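Local coordinates for protein fusion DH (Streptomyces sp. MJ635-86F5, PDB 6K97) that unites the halves of a split polyketide synthase dehydratase domain from cremimycin biosynthesis, which probably removes water from beta-hydroxyacyl intermediates carried on phosphopantetheine, at residues Leu83-Ile88 and Leu113-Gly118; Ala89-Ile94 and Gly124-Thr129; Ala257-Ala262 and Val304-Val309; Ser287-Leu292 and Asn314-Val319. All blocks are in the same frame, centred on the assembly; numbering follows the deposited sequence.

In the fold
All four contacts belong to the double hotdog of this engineered fusion: interactions 1 and 2 in its first hotdog, 3 and 4 in its second, and none joins the two. Interactions 1 and 3 are buried and similar in kind, helix on strand: interaction 1 sets one alanine on two valines; interaction 3 adds a leucine-leucine contact to an alanine-valine one. Interaction 2 follows where the helix of interaction 1 ends, at the surface, and there an arginine side chain lies against an alanine methyl and a cysteine sulfur. Interaction 4 is largely buried but has no helix; a loop meets a bulged strand. Strands 303-309 and 315-327 tie interactions 3 and 4 together, with L306 O 2.8 Å from V319 N.

Interaction 1 of 4, residues Leu83-Ile88 and Leu113-Gly118; sequences LHAADI and LQVAVG
A85, in the last turns of helix 75-88, comes closest to strand 110-117 at V117, their CA atoms 7.5 Å apart, a spacing that leaves room for only small groups between the two backbones. The methyl of A85 points at the strand and rests on two valines that stand two residues apart and therefore on the same face of the strand: CB of A85 is 4.0 Å from CG2 of V117 and 4.1 Å from CG1 of V115. The valines offer different branches. In V115 the touching methyl lies opposite the backbone N (chi1 -178°), whereas in V117 it is the methyl beside the backbone N; one methyl from each valine thus reaches the alanine, CG1 from V115 and CG2 from V117. Alanine suits the helix because it brings the backbone close, and valine suits the strand because its branched CB keeps a compact methyl surface near the main chain. F50 and L128 from the neighbouring strands complete the apolar bed under A85. On the other face of the strand, A116 packs on P44 of the second subunit. A buried helix cradled by an antiparallel sheet is the hallmark of the hotdog fold, here the first one of the fusion.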
loop_
_atom_site.group_PDB
_atom_site.type_symbol
_atom_site.label_atom_id
_atom_site.label_comp_id
_atom_site.label_asym_id
_atom_site.label_seq_id
_atom_site.Cartn_x
_atom_site.Cartn_y
_atom_site.Cartn_z
ATOM N N LEU A 83 -9.855 7.681 12.139
ATOM C CA LEU A 83 -10.273 6.783 13.206
ATOM C C LEU A 83 -9.991 5.332 12.807
ATOM O O LEU A 83 -9.438 4.588 13.619
ATOM C CB LEU A 83 -11.747 6.973 13.574
ATOM C CG LEU A 83 -12.002 8.331 14.278
ATOM C CD1 LEU A 83 -13.490 8.628 14.376
ATOM C CD2 LEU A 83 -11.353 8.393 15.655
ATOM N N HIS A 84 -10.274 4.946 11.560
ATOM C CA HIS A 84 -9.981 3.583 11.151
ATOM C C HIS A 84 -8.469 3.313 11.207
ATOM O O HIS A 84 -7.999 2.304 11.784
ATOM C CB HIS A 84 -10.532 3.256 9.787
ATOM C CG HIS A 84 -10.568 1.797 9.506
ATOM N ND1 HIS A 84 -11.444 0.937 10.142
ATOM C CD2 HIS A 84 -9.778 1.017 8.729
ATOM C CE1 HIS A 84 -11.215 -0.303 9.741
ATOM N NE2 HIS A 84 -10.199 -0.285 8.901
ATOM N N ALA A 85 -7.692 4.238 10.688
ATOM C CA ALA A 85 -6.249 4.060 10.785
ATOM C C ALA A 85 -5.811 3.951 12.243
ATOM O O ALA A 85 -4.979 3.130 12.599
ATOM C CB ALA A 85 -5.561 5.208 10.099
ATOM N N ALA A 86 -6.367 4.823 13.093
ATOM C CA ALA A 86 -5.991 4.839 14.503
ATOM C C ALA A 86 -6.244 3.470 15.145
ATOM O O ALA A 86 -5.374 2.904 15.813
ATOM C CB ALA A 86 -6.737 5.930 15.235
ATOM N N ASP A 87 -7.423 2.953 14.894
ATOM C CA ASP A 87 -7.815 1.705 15.384
ATOM C C ASP A 87 -6.840 0.583 14.912
ATOM O O ASP A 87 -6.314 -0.157 15.723
ATOM C CB ASP A 87 -9.241 1.448 14.951
ATOM C CG ASP A 87 -9.778 0.120 15.437
ATOM O OD1 ASP A 87 -9.509 -0.235 16.567
ATOM O OD2 ASP A 87 -10.460 -0.585 14.665
ATOM N N ILE A 88 -6.522 0.511 13.632
ATOM C CA ILE A 88 -5.688 -0.587 13.186
ATOM C C ILE A 88 -4.269 -0.479 13.722
ATOM O O ILE A 88 -3.624 -1.497 14.027
ATOM C CB ILE A 88 -5.687 -0.659 11.668
ATOM C CG1 ILE A 88 -7.119 -0.914 11.137
ATOM C CG2 ILE A 88 -4.754 -1.727 11.171
ATOM C CD1 ILE A 88 -7.737 -2.192 11.640
ATOM N N LEU A 113 -8.517 6.531 -3.212
ATOM C CA LEU A 113 -8.380 7.131 -1.882
ATOM C C LEU A 113 -7.356 6.358 -1.034
ATOM O O LEU A 113 -7.387 5.106 -0.943
ATOM C CB LEU A 113 -9.736 7.045 -1.191
ATOM C CG LEU A 113 -9.766 7.684 0.172
ATOM C CD1 LEU A 113 -9.499 9.184 0.100
ATOM C CD2 LEU A 113 -11.119 7.384 0.842
ATOM N N GLN A 114 -6.498 7.099 -0.364
ATOM C CA GLN A 114 -5.390 6.522 0.416
ATOM C C GLN A 114 -5.183 7.242 1.748
ATOM O O GLN A 114 -5.230 8.469 1.823
ATOM C CB GLN A 114 -4.091 6.506 -0.370
ATOM C CG GLN A 114 -4.216 5.511 -1.526
ATOM C CD GLN A 114 -2.923 5.128 -2.247
ATOM O OE1 GLN A 114 -1.844 5.759 -2.084
ATOM N NE2 GLN A 114 -3.037 4.081 -3.075
ATOM N N VAL A 115 -4.914 6.452 2.780
ATOM C CA VAL A 115 -4.466 6.946 4.045
ATOM C C VAL A 115 -3.112 6.351 4.312
ATOM O O VAL A 115 -2.973 5.145 4.301
ATOM C CB VAL A 115 -5.415 6.509 5.163
ATOM C CG1 VAL A 115 -4.940 7.081 6.487
ATOM C CG2 VAL A 115 -6.863 6.940 4.863
ATOM N N ALA A 116 -2.101 7.187 4.569
ATOM C CA ALA A 116 -0.772 6.714 4.945
ATOM C C ALA A 116 -0.449 7.079 6.381
ATOM O O ALA A 116 -0.609 8.245 6.788
ATOM C CB ALA A 116 0.262 7.302 4.047
ATOM N N VAL A 117 0.053 6.083 7.139
ATOM C CA VAL A 117 0.539 6.302 8.474
ATOM C C VAL A 117 2.042 5.983 8.627
ATOM O O VAL A 117 2.519 4.890 8.271
ATOM C CB VAL A 117 -0.250 5.424 9.400
ATOM C CG1 VAL A 117 0.232 5.568 10.830
ATOM C CG2 VAL A 117 -1.711 5.787 9.282
ATOM N N GLY A 118 2.778 6.914 9.193
ATOM C CA GLY A 118 4.186 6.717 9.476
ATOM C C GLY A 118 4.410 5.773 10.642
ATOM O O GLY A 118 3.451 5.347 11.322
#

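Interaction 2 of 4, residues Ala89-Ile94 and Gly124-Thr129; sequences AGCDEI and GARSLT
Helix 75-88 of the first hotdog ends in a Schellman motif with G90 as its C-prime residue, and the two residues flanking that glycine, A89 and C91, receive the side chain of R126 from the start of strand 126-134. Glycine fits the turn because its backbone has positive phi (73°). R126 leaves the strand with CG opposite the carbonyl carbon (chi1 -62°) and runs extended from CG to NE, which carries its aliphatic part past C91 and its flat end over A89. The sulfur of C91 touches the chain alongside, SG lying 3.9 Å from CD of R126, and it sits at the guanidinium edge near the plane. The methyl of A89 comes over one face instead, displaced toward the rim, with CB 4.1 Å from NE of R126. The polar end is held elsewhere: NH1 gives hydrogen bonds to the carbonyl oxygens of G46 and G118, and Y48 packs against both A89 and R126. A leucine in place of R126 would probably leave those two carbonyls without their donor and the A89 methyl without its flat cover. No hydrogen bond joins the two segments, so the contact pairs the apolar stem and face of an arginine with small groups, while NH1 bonds to two carbonyl oxygens, which would be expected to favour the charged group there.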
loop_
_atom_site.group_PDB
_atom_site.type_symbol
_atom_site.label_atom_id
_atom_site.label_comp_id
_atom_site.label_asym_id
_atom_site.label_seq_id
_atom_site.Cartn_x
_atom_site.Cartn_y
_atom_site.Cartn_z
ATOM N N ALA A 89 -3.783 0.740 13.880
ATOM C CA ALA A 89 -2.421 0.993 14.393
ATOM C C ALA A 89 -2.302 1.084 15.908
ATOM O O ALA A 89 -1.258 1.470 16.391
ATOM C CB ALA A 89 -1.889 2.273 13.797
ATOM N N GLY A 90 -3.350 0.799 16.671
ATOM C CA GLY A 90 -3.205 0.832 18.136
ATOM C C GLY A 90 -3.090 2.227 18.778
ATOM O O GLY A 90 -2.612 2.341 19.919
ATOM N N CYS A 91 -3.593 3.281 18.135
ATOM C CA CYS A 91 -3.557 4.619 18.781
ATOM C C CYS A 91 -4.900 5.058 19.353
ATOM O O CYS A 91 -5.936 4.876 18.743
ATOM C CB CYS A 91 -3.059 5.690 17.807
ATOM S SG CYS A 91 -1.456 5.387 17.076
ATOM N N ASP A 92 -4.869 5.710 20.501
ATOM C CA ASP A 92 -6.112 6.091 21.235
ATOM C C ASP A 92 -6.787 7.349 20.739
ATOM O O ASP A 92 -7.923 7.634 21.086
ATOM C CB ASP A 92 -5.783 6.310 22.720
ATOM C CG ASP A 92 -5.370 5.013 23.449
ATOM O OD1 ASP A 92 -5.801 3.908 23.026
ATOM O OD2 ASP A 92 -4.625 5.138 24.455
ATOM N N GLU A 93 -6.112 8.106 19.897
ATOM C CA GLU A 93 -6.510 9.486 19.686
ATOM C C GLU A 93 -6.048 9.969 18.319
ATOM O O GLU A 93 -4.947 9.575 17.839
ATOM C CB GLU A 93 -5.803 10.284 20.757
ATOM C CG GLU A 93 -6.104 11.737 20.744
ATOM C CD GLU A 93 -5.413 12.500 21.849
ATOM O OE1 GLU A 93 -4.180 12.847 21.674
ATOM O OE2 GLU A 93 -6.119 12.726 22.863
ATOM N N ILE A 94 -6.874 10.786 17.670
ATOM C CA ILE A 94 -6.374 11.653 16.620
ATOM C C ILE A 94 -5.951 12.872 17.407
ATOM O O ILE A 94 -6.736 13.498 18.068
ATOM C CB ILE A 94 -7.426 12.045 15.596
ATOM C CG1 ILE A 94 -8.030 10.812 14.956
ATOM C CG2 ILE A 94 -6.846 12.958 14.532
ATOM C CD1 ILE A 94 -9.288 11.141 14.192
ATOM N N GLY A 124 5.248 7.175 20.707
ATOM C CA GLY A 124 4.097 6.450 20.096
ATOM C C GLY A 124 3.255 7.226 19.075
ATOM O O GLY A 124 2.298 6.702 18.538
ATOM N N ALA A 125 3.606 8.480 18.826
ATOM C CA ALA A 125 2.909 9.306 17.850
ATOM C C ALA A 125 3.377 8.962 16.433
ATOM O O ALA A 125 4.542 8.657 16.208
ATOM C CB ALA A 125 3.146 10.776 18.121
ATOM N N ARG A 126 2.437 9.076 15.492
ATOM C CA ARG A 126 2.647 8.762 14.088
ATOM C C ARG A 126 2.106 9.879 13.205
ATOM O O ARG A 126 1.061 10.385 13.464
ATOM C CB ARG A 126 1.910 7.489 13.744
ATOM C CG ARG A 126 2.373 6.244 14.506
ATOM C CD ARG A 126 1.343 5.138 14.309
ATOM N NE ARG A 126 1.691 3.862 14.924
ATOM C CZ ARG A 126 2.373 2.903 14.320
ATOM N NH1 ARG A 126 2.791 3.036 13.069
ATOM N NH2 ARG A 126 2.594 1.802 14.939
ATOM N N SER A 127 2.794 10.213 12.132
ATOM C CA SER A 127 2.217 11.123 11.164
ATOM C C SER A 127 1.076 10.389 10.409
ATOM O O SER A 127 1.044 9.159 10.304
ATOM C CB SER A 127 3.263 11.526 10.176
ATOM O OG SER A 127 3.461 10.412 9.314
ATOM N N LEU A 128 0.160 11.151 9.886
ATOM C CA LEU A 128 -0.964 10.611 9.131
ATOM C C LEU A 128 -1.250 11.572 7.957
ATOM O O LEU A 128 -1.228 12.763 8.158
ATOM C CB LEU A 128 -2.208 10.485 10.017
ATOM C CG LEU A 128 -3.466 9.974 9.319
ATOM C CD1 LEU A 128 -4.266 9.039 10.200
ATOM C CD2 LEU A 128 -4.353 11.103 8.827
ATOM N N THR A 129 -1.530 11.038 6.780
ATOM C CA THR A 129 -1.949 11.824 5.616
ATOM C C THR A 129 -3.060 11.148 4.820
ATOM O O THR A 129 -3.070 9.934 4.713
ATOM C CB THR A 129 -0.772 11.988 4.638
ATOM O OG1 THR A 129 0.375 12.324 5.405
ATOM C CG2 THR A 129 -1.024 13.055 3.651
#

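Interaction 3 of 4, residues Ala257-Ala262 and Val304-Val309; sequences AALHAA and VSLSAV
L259 carries its CG opposite the carbonyl carbon (chi1 -53°), while L306 holds its CG between the backbone N and the carbonyl carbon (chi1 63°), and these two settings bring the leucines together by their tips across the gap between helix 252-266 and strand 303-309. CD2 of L259 meets CD2 of L306 at 3.8 Å, and the side chains cross at about a right angle, so a single methyl from each does the touching. One turn further along, A262 takes over. Its methyl points at the strand and meets CG2 of V304 at 4.2 Å, and here the CA atoms are 7.5 Å apart. V304 reaches up with the methyl that lies between its own backbone N and carbonyl carbon. A short residue faces a short one where the backbones are near, whereas leucine meets leucine where the gap is wider.

This is the hotdog fold of the second half of the fusion, a long helix wrapped by a curved antiparallel sheet. V304 and L306 stand on the same face of their strand, the one turned to the helix. Neighbouring strands continue the bed, with V294 touching A258 and I296 touching A261 and V304. H260 belongs to a different side of the helix, where its ring nitrogens are hydrogen-bonded to D256 and to the hydroxyl of Y203.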
loop_
_atom_site.group_PDB
_atom_site.type_symbol
_atom_site.label_atom_id
_atom_site.label_comp_id
_atom_site.label_asym_id
_atom_site.label_seq_id
_atom_site.Cartn_x
_atom_site.Cartn_y
_atom_site.Cartn_z
ATOM N N ALA A 257 -23.758 16.226 11.987
ATOM C CA ALA A 257 -25.012 16.820 12.480
ATOM C C ALA A 257 -24.821 17.444 13.851
ATOM O O ALA A 257 -25.417 18.477 14.172
ATOM C CB ALA A 257 -26.099 15.799 12.533
ATOM N N ALA A 258 -23.897 16.862 14.609
ATOM C CA ALA A 258 -23.437 17.437 15.873
ATOM C C ALA A 258 -22.778 18.773 15.724
ATOM O O ALA A 258 -22.788 19.539 16.662
ATOM C CB ALA A 258 -22.473 16.488 16.555
ATOM N N LEU A 259 -22.215 19.084 14.558
ATOM C CA LEU A 259 -21.698 20.430 14.305
ATOM C C LEU A 259 -22.743 21.378 13.775
ATOM O O LEU A 259 -22.512 22.602 13.779
ATOM C CB LEU A 259 -20.534 20.413 13.285
ATOM C CG LEU A 259 -19.370 19.484 13.587
ATOM C CD1 LEU A 259 -18.279 19.643 12.522
ATOM C CD2 LEU A 259 -18.844 19.743 14.989
ATOM N N HIS A 260 -23.842 20.865 13.215
ATOM C CA HIS A 260 -24.792 21.775 12.597
ATOM C C HIS A 260 -25.330 22.743 13.652
ATOM O O HIS A 260 -25.431 23.953 13.429
ATOM C CB HIS A 260 -25.898 21.003 11.893
ATOM C CG HIS A 260 -25.399 20.143 10.757
ATOM N ND1 HIS A 260 -26.118 19.089 10.249
ATOM C CD2 HIS A 260 -24.253 20.202 10.029
ATOM C CE1 HIS A 260 -25.437 18.545 9.256
ATOM N NE2 HIS A 260 -24.306 19.200 9.108
ATOM N N ALA A 261 -25.563 22.229 14.846
ATOM C CA ALA A 261 -25.979 23.082 15.940
ATOM C C ALA A 261 -24.981 24.195 16.191
ATOM O O ALA A 261 -25.368 25.340 16.404
ATOM C CB ALA A 261 -26.181 22.274 17.204
ATOM N N ALA A 262 -23.714 23.881 16.172
ATOM C CA ALA A 262 -22.710 24.901 16.496
ATOM C C ALA A 262 -22.714 26.015 15.449
ATOM O O ALA A 262 -22.399 27.145 15.768
ATOM C CB ALA A 262 -21.324 24.300 16.637
ATOM N N VAL A 304 -15.187 25.194 18.725
ATOM C CA VAL A 304 -15.967 24.587 19.779
ATOM C C VAL A 304 -15.380 23.262 20.183
ATOM O O VAL A 304 -14.523 22.683 19.488
ATOM C CB VAL A 304 -17.426 24.329 19.356
ATOM C CG1 VAL A 304 -18.116 25.655 19.047
ATOM C CG2 VAL A 304 -17.538 23.331 18.226
ATOM N N SER A 305 -15.772 22.791 21.343
ATOM C CA SER A 305 -15.396 21.433 21.653
ATOM C C SER A 305 -16.647 20.679 21.948
ATOM O O SER A 305 -17.685 21.277 22.193
ATOM C CB SER A 305 -14.354 21.376 22.767
ATOM O OG SER A 305 -14.951 21.645 23.966
ATOM N N LEU A 306 -16.553 19.376 21.933
ATOM C CA LEU A 306 -17.710 18.596 22.251
ATOM C C LEU A 306 -17.460 17.223 22.850
ATOM O O LEU A 306 -16.353 16.658 22.834
ATOM C CB LEU A 306 -18.580 18.495 21.035
ATOM C CG LEU A 306 -18.019 17.795 19.815
ATOM C CD1 LEU A 306 -18.393 16.335 19.844
ATOM C CD2 LEU A 306 -18.583 18.438 18.571
ATOM N N SER A 307 -18.546 16.702 23.378
ATOM C CA SER A 307 -18.538 15.505 24.215
ATOM C C SER A 307 -19.880 14.816 23.942
ATOM O O SER A 307 -20.909 15.482 23.804
ATOM C CB SER A 307 -18.447 16.010 25.636
ATOM O OG SER A 307 -18.409 14.988 26.532
ATOM N N ALA A 308 -19.883 13.507 23.795
ATOM C CA ALA A 308 -21.117 12.845 23.445
ATOM C C ALA A 308 -21.315 11.454 24.027
ATOM O O ALA A 308 -20.444 10.623 23.936
ATOM C CB ALA A 308 -21.206 12.778 21.959
ATOM N N VAL A 309 -22.498 11.189 24.537
ATOM C CA VAL A 309 -22.876 9.879 25.013
ATOM C C VAL A 309 -23.964 9.338 24.060
ATOM O O VAL A 309 -24.479 10.088 23.222
ATOM C CB VAL A 309 -23.389 9.962 26.477
ATOM C CG1 VAL A 309 -22.359 10.640 27.376
ATOM C CG2 VAL A 309 -24.719 10.729 26.556
#

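Interaction 4 of 4, residues Ser287-Leu292 and Asn314-Val319; sequences SGAKSL and NAVVSV
V316 presents its whole isopropyl group to two apolar partners, A289 and L292. CD2 of L292 settles over the branch point, 3.9 Å from CB of V316 and 3.9 Å from each of its methyls, CG1 and CG2. The two side chains cross at about a right angle, the leucine methyl seated over the valine branch. A289 comes up beside it, its CB 3.9 Å from CG1 and 4.0 Å from CG2 of the same V316. With CG1 opposite the backbone N (chi1 168°), both valine methyls are turned to the other segment, which is why each finds a partner in A289 as well as in L292. A branched apolar residue suits two such partners. Replacing V316 by an alanine would remove both methyls and is likely to open a gap beneath the end of L292 and leave A289 with much less apolar contact on the strand.

The backbone sets the direction of the valine. V316 and V317 both face A308, a classic beta bulge in the broken strand 315-327, and V316 has the turned-in backbone (psi -55°) of its first position. As a result, both neighbours point toward the 287-292 segment, instead of one to each face of the sheet. V316 also shares a backbone hydrogen bond with H285. This lies in the second hotdog of the fusion, where the 287-292 chain leads into strand 291-298. G288, at positive phi, turns the loop just before A289 and is hydrogen-bonded through its backbone to H249. L292 in turn pairs with V234 of strand 229-235 and packs against its side chain.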
loop_
_atom_site.group_PDB
_atom_site.type_symbol
_atom_site.label_atom_id
_atom_site.label_comp_id
_atom_site.label_asym_id
_atom_site.label_seq_id
_atom_site.Cartn_x
_atom_site.Cartn_y
_atom_site.Cartn_z
ATOM N N SER A 287 -17.342 2.383 19.121
ATOM C CA SER A 287 -17.586 2.510 17.729
ATOM C C SER A 287 -19.020 2.172 17.482
ATOM O O SER A 287 -19.623 1.567 18.311
ATOM C CB SER A 287 -16.753 1.460 16.952
ATOM O OG SER A 287 -15.371 1.858 16.867
ATOM N N GLY A 288 -19.569 2.568 16.323
ATOM C CA GLY A 288 -20.911 2.120 15.966
ATOM C C GLY A 288 -22.112 2.810 16.580
ATOM O O GLY A 288 -23.207 2.359 16.372
ATOM N N ALA A 289 -21.971 3.930 17.263
ATOM C CA ALA A 289 -23.163 4.569 17.817
ATOM C C ALA A 289 -24.166 4.957 16.736
ATOM O O ALA A 289 -23.765 5.413 15.673
ATOM C CB ALA A 289 -22.804 5.785 18.628
ATOM N N LYS A 290 -25.463 4.738 17.004
ATOM C CA LYS A 290 -26.504 5.066 16.028
ATOM C C LYS A 290 -27.095 6.442 16.276
ATOM O O LYS A 290 -27.585 7.092 15.359
ATOM C CB LYS A 290 -27.568 3.985 15.977
ATOM C CG LYS A 290 -28.686 4.091 16.978
ATOM C CD LYS A 290 -29.808 3.143 16.570
ATOM C CE LYS A 290 -31.132 3.516 17.221
ATOM N NZ LYS A 290 -32.205 3.436 16.197
ATOM N N SER A 291 -26.983 6.902 17.517
ATOM C CA SER A 291 -27.383 8.261 17.848
ATOM C C SER A 291 -26.590 8.813 19.029
ATOM O O SER A 291 -25.909 8.069 19.721
ATOM C CB SER A 291 -28.886 8.312 18.124
ATOM O OG SER A 291 -29.202 7.683 19.308
ATOM N N LEU A 292 -26.711 10.115 19.249
ATOM C CA LEU A 292 -25.888 10.817 20.211
ATOM C C LEU A 292 -26.589 11.978 20.901
ATOM O O LEU A 292 -27.380 12.672 20.290
ATOM C CB LEU A 292 -24.677 11.370 19.493
ATOM C CG LEU A 292 -23.684 10.407 18.823
ATOM C CD1 LEU A 292 -22.568 11.247 18.267
ATOM C CD2 LEU A 292 -23.065 9.413 19.772
ATOM N N ASN A 314 -23.707 5.757 27.682
ATOM C CA ASN A 314 -22.330 5.392 27.497
ATOM C C ASN A 314 -21.635 6.521 26.770
ATOM O O ASN A 314 -22.158 7.065 25.790
ATOM C CB ASN A 314 -22.196 4.123 26.633
ATOM C CG ASN A 314 -23.029 2.949 27.144
ATOM O OD1 ASN A 314 -22.891 2.483 28.299
ATOM N ND2 ASN A 314 -23.891 2.441 26.272
ATOM N N ALA A 315 -20.442 6.867 27.216
ATOM C CA ALA A 315 -19.611 7.848 26.541
ATOM C C ALA A 315 -19.187 7.300 25.157
ATOM O O ALA A 315 -18.743 6.175 25.058
ATOM C CB ALA A 315 -18.403 8.125 27.403
ATOM N N VAL A 316 -19.345 8.059 24.092
ATOM C CA VAL A 316 -19.011 7.568 22.764
ATOM C C VAL A 316 -17.818 8.308 22.199
ATOM O O VAL A 316 -16.857 7.678 21.756
ATOM C CB VAL A 316 -20.176 7.740 21.787
ATOM C CG1 VAL A 316 -19.768 7.501 20.342
ATOM C CG2 VAL A 316 -21.302 6.834 22.173
ATOM N N VAL A 317 -17.886 9.631 22.138
ATOM C CA VAL A 317 -16.790 10.375 21.540
ATOM C C VAL A 317 -16.642 11.693 22.181
ATOM O O VAL A 317 -17.623 12.295 22.631
ATOM C CB VAL A 317 -16.987 10.535 20.027
ATOM C CG1 VAL A 317 -18.304 11.160 19.720
ATOM C CG2 VAL A 317 -15.881 11.347 19.398
ATOM N N SER A 318 -15.407 12.145 22.253
ATOM C CA SER A 318 -15.123 13.534 22.611
ATOM C C SER A 318 -14.134 14.171 21.614
ATOM O O SER A 318 -13.331 13.453 20.993
ATOM C CB SER A 318 -14.610 13.599 24.058
ATOM O OG SER A 318 -13.296 13.175 24.155
ATOM N N VAL A 319 -14.209 15.503 21.482
ATOM C CA VAL A 319 -13.387 16.289 20.549
ATOM C C VAL A 319 -12.829 17.437 21.317
ATOM O O VAL A 319 -13.572 18.317 21.752
ATOM C CB VAL A 319 -14.201 16.802 19.366
ATOM C CG1 VAL A 319 -13.349 17.512 18.335
ATOM C CG2 VAL A 319 -14.916 15.648 18.707
#